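Local structure of mannan endo-1,6-alpha-mannosidase (Chaetomium thermophilum, 6RY0) at residues K71-W76 and D384-A389. The protein probably cleaves alpha-1,6-mannosidic linkages and is implicated in transferring GPI-anchored glycoproteins into the fungal cell wall. Residues are numbered along the deposited sequence; the frame is centred on the assembly and turned at random.
With CA (calcium ion), chain C.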
loop_
_atom_site.group_PDB
_atom_site.type_symbol
_atom_site.label_atom_id
_atom_site.label_comp_id
_atom_site.label_asym_id
_atom_site.label_seq_id
_atom_site.Cartn_x
_atom_site.Cartn_y
_atom_site.Cartn_z
ATOM N N LYS A 71 -19.857 4.394 -12.287
ATOM C CA LYS A 71 -18.865 4.303 -13.349
ATOM C C LYS A 71 -18.033 3.044 -13.251
ATOM O O LYS A 71 -17.219 2.795 -14.147
ATOM C CB LYS A 71 -17.972 5.548 -13.336
ATOM C CG LYS A 71 -18.697 6.791 -13.816
ATOM C CD LYS A 71 -17.820 8.055 -13.742
ATOM C CE LYS A 71 -18.534 9.279 -14.393
ATOM N NZ LYS A 71 -17.723 10.517 -14.431
ATOM N N GLY A 72 -18.196 2.283 -12.163
ATOM C CA GLY A 72 -17.393 1.107 -11.925
ATOM C C GLY A 72 -17.227 0.888 -10.439
ATOM O O GLY A 72 -17.760 1.627 -9.623
ATOM N N ASP A 73 -16.488 -0.140 -10.084
ATOM C CA ASP A 73 -16.476 -0.660 -8.715
ATOM C C ASP A 73 -15.474 0.001 -7.786
ATOM O O ASP A 73 -15.515 -0.246 -6.579
ATOM C CB ASP A 73 -16.094 -2.129 -8.764
ATOM C CG ASP A 73 -17.071 -2.977 -9.557
ATOM O OD1 ASP A 73 -18.251 -2.923 -9.208
ATOM O OD2 ASP A 73 -16.652 -3.689 -10.487
ATOM N N TYR A 74 -14.548 0.800 -8.312
ATOM C CA TYR A 74 -13.313 1.115 -7.594
ATOM C C TYR A 74 -13.156 2.564 -7.293
ATOM O O TYR A 74 -13.530 3.429 -8.092
ATOM C CB TYR A 74 -12.112 0.607 -8.436
ATOM C CG TYR A 74 -12.290 -0.828 -8.860
ATOM C CD1 TYR A 74 -12.227 -1.873 -7.950
ATOM C CD2 TYR A 74 -12.596 -1.147 -10.180
ATOM C CE1 TYR A 74 -12.478 -3.184 -8.346
ATOM C CE2 TYR A 74 -12.850 -2.437 -10.587
ATOM C CZ TYR A 74 -12.806 -3.458 -9.656
ATOM O OH TYR A 74 -13.047 -4.775 -9.986
ATOM N N TYR A 75 -12.578 2.854 -6.142
ATOM C CA TYR A 75 -12.283 4.220 -5.718
ATOM C C TYR A 75 -10.885 4.668 -6.161
ATOM O O TYR A 75 -10.011 3.832 -6.441
ATOM C CB TYR A 75 -12.455 4.330 -4.196
ATOM C CG TYR A 75 -13.889 4.231 -3.773
ATOM C CD1 TYR A 75 -14.709 5.344 -3.791
ATOM C CD2 TYR A 75 -14.444 3.019 -3.374
ATOM C CE1 TYR A 75 -16.048 5.256 -3.385
ATOM C CE2 TYR A 75 -15.765 2.940 -2.967
ATOM C CZ TYR A 75 -16.547 4.060 -2.969
ATOM O OH TYR A 75 -17.873 3.987 -2.574
ATOM N N TRP A 76 -10.681 5.976 -6.172
ATOM C CA TRP A 76 -9.445 6.627 -6.620
ATOM C C TRP A 76 -8.190 6.030 -6.016
ATOM O O TRP A 76 -7.200 5.804 -6.728
ATOM C CB TRP A 76 -9.572 8.103 -6.242
ATOM C CG TRP A 76 -8.412 8.993 -6.538
ATOM C CD1 TRP A 76 -8.016 9.467 -7.766
ATOM C CD2 TRP A 76 -7.542 9.599 -5.582
ATOM N NE1 TRP A 76 -6.933 10.309 -7.623
ATOM C CE2 TRP A 76 -6.651 10.428 -6.290
ATOM C CE3 TRP A 76 -7.460 9.566 -4.194
ATOM C CZ2 TRP A 76 -5.686 11.174 -5.666
ATOM C CZ3 TRP A 76 -6.468 10.310 -3.572
ATOM C CH2 TRP A 76 -5.610 11.124 -4.318
ATOM N N ASP A 384 -18.496 -10.971 -4.603
ATOM C CA ASP A 384 -18.153 -9.785 -3.830
ATOM C C ASP A 384 -18.428 -8.499 -4.600
ATOM O O ASP A 384 -17.961 -7.433 -4.234
ATOM C CB ASP A 384 -16.730 -9.881 -3.313
ATOM C CG ASP A 384 -16.573 -10.996 -2.298
ATOM O OD1 ASP A 384 -17.399 -11.102 -1.375
ATOM O OD2 ASP A 384 -15.623 -11.797 -2.427
ATOM N N HIS A 385 -19.238 -8.604 -5.654
ATOM C CA HIS A 385 -19.854 -7.443 -6.297
ATOM C C HIS A 385 -18.870 -6.528 -6.996
ATOM O O HIS A 385 -19.127 -5.328 -7.113
ATOM C CB HIS A 385 -20.697 -6.638 -5.292
ATOM C CG HIS A 385 -21.535 -7.495 -4.424
ATOM N ND1 HIS A 385 -22.671 -8.112 -4.893
ATOM C CD2 HIS A 385 -21.362 -7.930 -3.156
ATOM C CE1 HIS A 385 -23.197 -8.857 -3.933
ATOM N NE2 HIS A 385 -22.420 -8.764 -2.867
ATOM N N THR A 386 -17.781 -7.085 -7.517
ATOM C CA THR A 386 -16.886 -6.338 -8.382
ATOM C C THR A 386 -16.508 -7.189 -9.574
ATOM O O THR A 386 -16.705 -8.410 -9.587
ATOM C CB THR A 386 -15.578 -5.840 -7.689
ATOM O OG1 THR A 386 -14.571 -6.848 -7.760
ATOM C CG2 THR A 386 -15.797 -5.372 -6.283
ATOM N N SER A 387 -15.879 -6.537 -10.548
ATOM C CA SER A 387 -15.364 -7.214 -11.713
ATOM C C SER A 387 -14.133 -8.061 -11.450
ATOM O O SER A 387 -13.787 -8.868 -12.297
ATOM C CB SER A 387 -15.081 -6.227 -12.827
ATOM O OG SER A 387 -14.100 -5.304 -12.375
ATOM N N GLY A 388 -13.474 -7.868 -10.294
ATOM C CA GLY A 388 -12.345 -8.691 -9.909
ATOM C C GLY A 388 -10.966 -8.070 -10.030
ATOM O O GLY A 388 -9.971 -8.799 -9.992
ATOM N N ALA A 389 -10.880 -6.744 -10.144
ATOM C CA ALA A 389 -9.568 -6.120 -10.303
ATOM C C ALA A 389 -8.700 -6.254 -9.069
ATOM O O ALA A 389 -7.482 -6.403 -9.200
ATOM C CB ALA A 389 -9.734 -4.637 -10.649
HETATM CA CA CA C . -20.165 -3.321 -8.083
HETATM O O HOH W 1 -20.027 -1.024 -7.478
HETATM O O HOH W 2 -20.643 -2.015 -10.131
HETATM O O HOH W 3 -20.564 -4.710 -9.818
HETATM O O HOH W 4 -19.644 -2.776 -6.147
#
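A calcium site joins two loops of this mainly helical family 76 enzyme, one leading into helix 76-93, the other into helix 389-401. The calcium ion is bound by Asp73 OD1 (2.3 Å) and by the backbone carbonyl His385 O (2.5 Å); four waters bring the ligands to six. Aspartate suits the place because its second oxygen, OD2, accepts a hydrogen bond from Ser387 N (3.0 Å), arriving from above the carboxylate plane. With CG beside its own backbone N (chi1 -61°), the carboxylate is turned to serve both partners. Asp73 CB lies over the centre of one face of the Tyr74 ring. Tyr74 reaches the start of helix 389-401 with its hydroxyl: OH accepts a nearly straight bond from Ala389 N (2.9 Å, 168°) and a weak one from Gly388 N, and shares a hydrogen bond with Ser387 OG at the ring edge (2.7 Å). The methyl Ala389 CB packs 3.4 Å from Tyr74 CZ; alanine suits this close approach, having nothing beyond CB. Thr386 OG1 accepts from Gly388 N, forming an ST turn. A phenylalanine in place of Tyr74 would probably leave Ala389 N and Ser387 OG without this shared partner. Metal bonds, the N-H bond to the Asp73 carboxylate and the Tyr74 hydroxyl thus join the loops, and the cation probably offsets the charge of Asp73.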